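PDB 5VUG: uncharacterized protein Rv2277c from Mycobacterium tuberculosis, which probably hydrolyses phosphoric diesters through a glycerophosphodiester phosphodiesterase domain with a TIM-barrel fold. Local coordinates for residues A[53-62]-A[105-113]. Numbering follows the deposited sequence.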
loop_
_atom_site.group_PDB
_atom_site.type_symbol
_atom_site.label_atom_id
_atom_site.label_comp_id
_atom_site.label_asym_id
_atom_site.label_seq_id
_atom_site.Cartn_x
_atom_site.Cartn_y
_atom_site.Cartn_z
ATOM N N VAL A 53 -25.505 -20.121 -22.820
ATOM C CA VAL A 53 -24.382 -20.969 -23.209
ATOM C C VAL A 53 -23.087 -20.229 -22.889
ATOM O O VAL A 53 -22.850 -19.140 -23.431
ATOM C CB VAL A 53 -24.442 -21.362 -24.692
ATOM C CG1 VAL A 53 -23.240 -22.244 -25.044
ATOM C CG2 VAL A 53 -25.750 -22.060 -25.000
ATOM N N PRO A 54 -22.222 -20.775 -22.035
ATOM C CA PRO A 54 -20.923 -20.130 -21.800
ATOM C C PRO A 54 -20.099 -20.119 -23.080
ATOM O O PRO A 54 -20.031 -21.117 -23.808
ATOM C CB PRO A 54 -20.277 -21.012 -20.720
ATOM C CG PRO A 54 -21.457 -21.644 -20.015
ATOM C CD PRO A 54 -22.462 -21.902 -21.118
ATOM N N VAL A 55 -19.490 -18.963 -23.358
ATOM C CA VAL A 55 -18.607 -18.749 -24.503
ATOM C C VAL A 55 -17.324 -18.095 -23.990
ATOM O O VAL A 55 -17.258 -17.603 -22.861
ATOM C CB VAL A 55 -19.263 -17.880 -25.610
ATOM C CG1 VAL A 55 -20.532 -18.543 -26.155
ATOM C CG2 VAL A 55 -19.565 -16.461 -25.101
ATOM N N LEU A 56 -16.287 -18.100 -24.825
ATOM C CA LEU A 56 -15.013 -17.481 -24.461
ATOM C C LEU A 56 -14.963 -16.069 -25.031
ATOM O O LEU A 56 -15.040 -15.885 -26.250
ATOM C CB LEU A 56 -13.816 -18.284 -24.971
ATOM C CG LEU A 56 -13.703 -19.743 -24.531
ATOM C CD1 LEU A 56 -12.303 -20.253 -24.861
ATOM C CD2 LEU A 56 -14.007 -19.900 -23.028
ATOM N N TYR A 57 -14.842 -15.077 -24.149
ATOM C CA TYR A 57 -14.728 -13.682 -24.558
ATOM C C TYR A 57 -14.317 -12.865 -23.342
ATOM O O TYR A 57 -14.887 -13.033 -22.260
ATOM C CB TYR A 57 -16.031 -13.140 -25.180
ATOM C CG TYR A 57 -15.783 -11.833 -25.887
ATOM C CD1 TYR A 57 -15.057 -11.798 -27.078
ATOM C CD2 TYR A 57 -16.220 -10.631 -25.348
ATOM C CE1 TYR A 57 -14.801 -10.604 -27.726
ATOM C CE2 TYR A 57 -15.958 -9.425 -25.993
ATOM C CZ TYR A 57 -15.238 -9.428 -27.180
ATOM O OH TYR A 57 -14.930 -8.264 -27.846
ATOM N N ARG A 58 -13.301 -12.018 -23.494
ATOM C CA ARG A 58 -12.765 -11.249 -22.367
ATOM C C ARG A 58 -13.330 -9.829 -22.240
ATOM O O ARG A 58 -13.736 -9.430 -21.137
ATOM C CB ARG A 58 -11.230 -11.268 -22.382
ATOM C CG ARG A 58 -10.546 -10.405 -21.339
ATOM C CD ARG A 58 -10.091 -9.060 -21.867
ATOM N NE ARG A 58 -9.303 -9.120 -23.103
ATOM C CZ ARG A 58 -8.925 -8.025 -23.760
ATOM N NH1 ARG A 58 -9.256 -6.832 -23.279
ATOM N NH2 ARG A 58 -8.231 -8.108 -24.884
ATOM N N PRO A 59 -13.364 -9.022 -23.302
ATOM C CA PRO A 59 -13.798 -7.626 -23.139
ATOM C C PRO A 59 -15.269 -7.508 -22.754
ATOM O O PRO A 59 -16.071 -8.432 -22.910
ATOM C CB PRO A 59 -13.544 -7.013 -24.520
ATOM C CG PRO A 59 -12.466 -7.858 -25.109
ATOM C CD PRO A 59 -12.797 -9.253 -24.644
ATOM N N SER A 60 -15.630 -6.326 -22.255
ATOM C CA SER A 60 -17.030 -6.111 -21.904
ATOM C C SER A 60 -17.910 -5.950 -23.143
ATOM O O SER A 60 -19.100 -6.289 -23.103
ATOM C CB SER A 60 -17.169 -4.926 -20.952
ATOM O OG SER A 60 -16.620 -3.757 -21.527
ATOM N N ASP A 61 -17.355 -5.461 -24.253
ATOM C CA ASP A 61 -18.122 -5.274 -25.478
ATOM C C ASP A 61 -17.525 -6.078 -26.625
ATOM O O ASP A 61 -16.299 -6.168 -26.775
ATOM C CB ASP A 61 -18.248 -3.799 -25.884
ATOM C CG ASP A 61 -19.412 -3.560 -26.836
ATOM O OD1 ASP A 61 -19.234 -3.698 -28.078
ATOM O OD2 ASP A 61 -20.517 -3.253 -26.336
ATOM N N LEU A 62 -18.416 -6.642 -27.439
ATOM C CA LEU A 62 -18.019 -7.420 -28.606
ATOM C C LEU A 62 -17.225 -6.604 -29.623
ATOM O O LEU A 62 -16.475 -7.186 -30.417
ATOM C CB LEU A 62 -19.266 -8.045 -29.248
ATOM C CG LEU A 62 -19.902 -9.166 -28.413
ATOM C CD1 LEU A 62 -21.326 -9.419 -28.857
ATOM C CD2 LEU A 62 -19.079 -10.435 -28.550
ATOM N N PRO A 105 -13.755 -17.751 -35.005
ATOM C CA PRO A 105 -15.011 -17.345 -34.360
ATOM C C PRO A 105 -14.942 -17.443 -32.844
ATOM O O PRO A 105 -14.073 -18.097 -32.269
ATOM C CB PRO A 105 -16.038 -18.338 -34.916
ATOM C CG PRO A 105 -15.246 -19.514 -35.357
ATOM C CD PRO A 105 -13.896 -18.996 -35.775
ATOM N N ILE A 106 -15.903 -16.796 -32.193
ATOM C CA ILE A 106 -16.101 -17.013 -30.756
ATOM C C ILE A 106 -16.470 -18.472 -30.522
ATOM O O ILE A 106 -17.465 -18.950 -31.088
ATOM C CB ILE A 106 -17.199 -16.103 -30.186
ATOM C CG1 ILE A 106 -16.799 -14.627 -30.275
ATOM C CG2 ILE A 106 -17.541 -16.516 -28.745
ATOM C CD1 ILE A 106 -17.920 -13.677 -29.849
ATOM N N PRO A 107 -15.729 -19.204 -29.675
ATOM C CA PRO A 107 -16.093 -20.594 -29.371
ATOM C C PRO A 107 -16.920 -20.717 -28.100
ATOM O O PRO A 107 -16.852 -19.857 -27.216
ATOM C CB PRO A 107 -14.726 -21.247 -29.159
ATOM C CG PRO A 107 -13.920 -20.118 -28.463
ATOM C CD PRO A 107 -14.443 -18.816 -29.053
ATOM N N THR A 108 -17.680 -21.799 -27.974
ATOM C CA THR A 108 -18.297 -22.073 -26.689
ATOM C C THR A 108 -17.242 -22.618 -25.730
ATOM O O THR A 108 -16.194 -23.131 -26.146
ATOM C CB THR A 108 -19.413 -23.116 -26.820
ATOM O OG1 THR A 108 -18.869 -24.366 -27.287
ATOM C CG2 THR A 108 -20.518 -22.634 -27.757
ATOM N N LEU A 109 -17.526 -22.495 -24.427
ATOM C CA LEU A 109 -16.662 -23.130 -23.436
ATOM C C LEU A 109 -16.566 -24.626 -23.696
ATOM O O LEU A 109 -15.488 -25.221 -23.573
ATOM C CB LEU A 109 -17.187 -22.856 -22.027
ATOM C CG LEU A 109 -16.461 -23.594 -20.891
ATOM C CD1 LEU A 109 -14.997 -23.177 -20.787
ATOM C CD2 LEU A 109 -17.190 -23.336 -19.580
ATOM N N GLU A 110 -17.685 -25.243 -24.083
ATOM C CA GLU A 110 -17.701 -26.677 -24.354
ATOM C C GLU A 110 -16.759 -27.034 -25.502
ATOM O O GLU A 110 -16.003 -28.016 -25.416
ATOM C CB GLU A 110 -19.144 -27.122 -24.629
ATOM C CG GLU A 110 -19.337 -28.613 -24.793
ATOM C CD GLU A 110 -20.727 -29.094 -24.364
ATOM O OE1 GLU A 110 -20.975 -30.309 -24.463
ATOM O OE2 GLU A 110 -21.563 -28.274 -23.915
ATOM N N GLN A 111 -16.769 -26.237 -26.579
ATOM C CA GLN A 111 -15.825 -26.457 -27.673
ATOM C C GLN A 111 -14.389 -26.295 -27.199
ATOM O O GLN A 111 -13.504 -27.058 -27.601
ATOM C CB GLN A 111 -16.082 -25.468 -28.813
ATOM C CG GLN A 111 -17.249 -25.806 -29.725
ATOM C CD GLN A 111 -17.590 -24.680 -30.687
ATOM O OE1 GLN A 111 -17.604 -23.505 -30.316
ATOM N NE2 GLN A 111 -17.869 -25.037 -31.936
ATOM N N ALA A 112 -14.133 -25.266 -26.387
ATOM C CA ALA A 112 -12.790 -25.027 -25.867
ATOM C C ALA A 112 -12.299 -26.201 -25.033
ATOM O O ALA A 112 -11.144 -26.628 -25.166
ATOM C CB ALA A 112 -12.798 -23.757 -25.021
ATOM N N ILE A 113 -13.160 -26.728 -24.157
ATOM C CA ILE A 113 -12.802 -27.897 -23.355
ATOM C C ILE A 113 -12.408 -29.057 -24.259
ATOM O O ILE A 113 -11.391 -29.724 -24.036
ATOM C CB ILE A 113 -13.960 -28.270 -22.410
ATOM C CG1 ILE A 113 -14.134 -27.188 -21.350
ATOM C CG2 ILE A 113 -13.737 -29.641 -21.766
ATOM C CD1 ILE A 113 -15.425 -27.264 -20.601
HETATM O O HOH W 1 -20.283 -23.960 -23.488
#
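With chi1 at -57° and chi2 extended, Leu56 holds CG opposite its own carbonyl carbon and drives its two methyls into the turn that starts helix 109-113. Leu56 CD1 presses on Ala112 CB at 3.5 Å, its CD2 meets Leu109 CD1, and its CB rests against Pro107 CG, the leucine and proline side chains crossing at about a right angle. In Leu109, CG anti to the backbone N (chi1 174°) carries CD1 to Leu56 CD2 and CD2 toward Pro54 CB. Beside this packing the backbones make a single bridge, Val55 with Thr108. Leu56 N donates to Pro107 O at 3.0 Å, almost in line with that carbonyl, whereas Leu109 N reaches Pro54 O (2.9 Å) from above the carbonyl plane. A water donates to the same oxygen and accepts from Glu110 N, so one water links Pro54 O to the first turn of the helix. In this TIM-barrel domain, strand 54-56 pairs antiparallel with strand 41-48, and the bridge ties it to the N-terminus of helix 109-113. That terminus carries a capping box: Gln111 N donates to Thr108 OG1 at 2.9 Å, and Thr108 N returns a bond to Gln111 OE1, in the carbonyl plane on a lone pair. Ile106 places CG2 3.8 Å from Val55 CB and CD1 3.7 Å from Leu62 CD2, a methyl that itself sits over the centre of the Tyr57 ring.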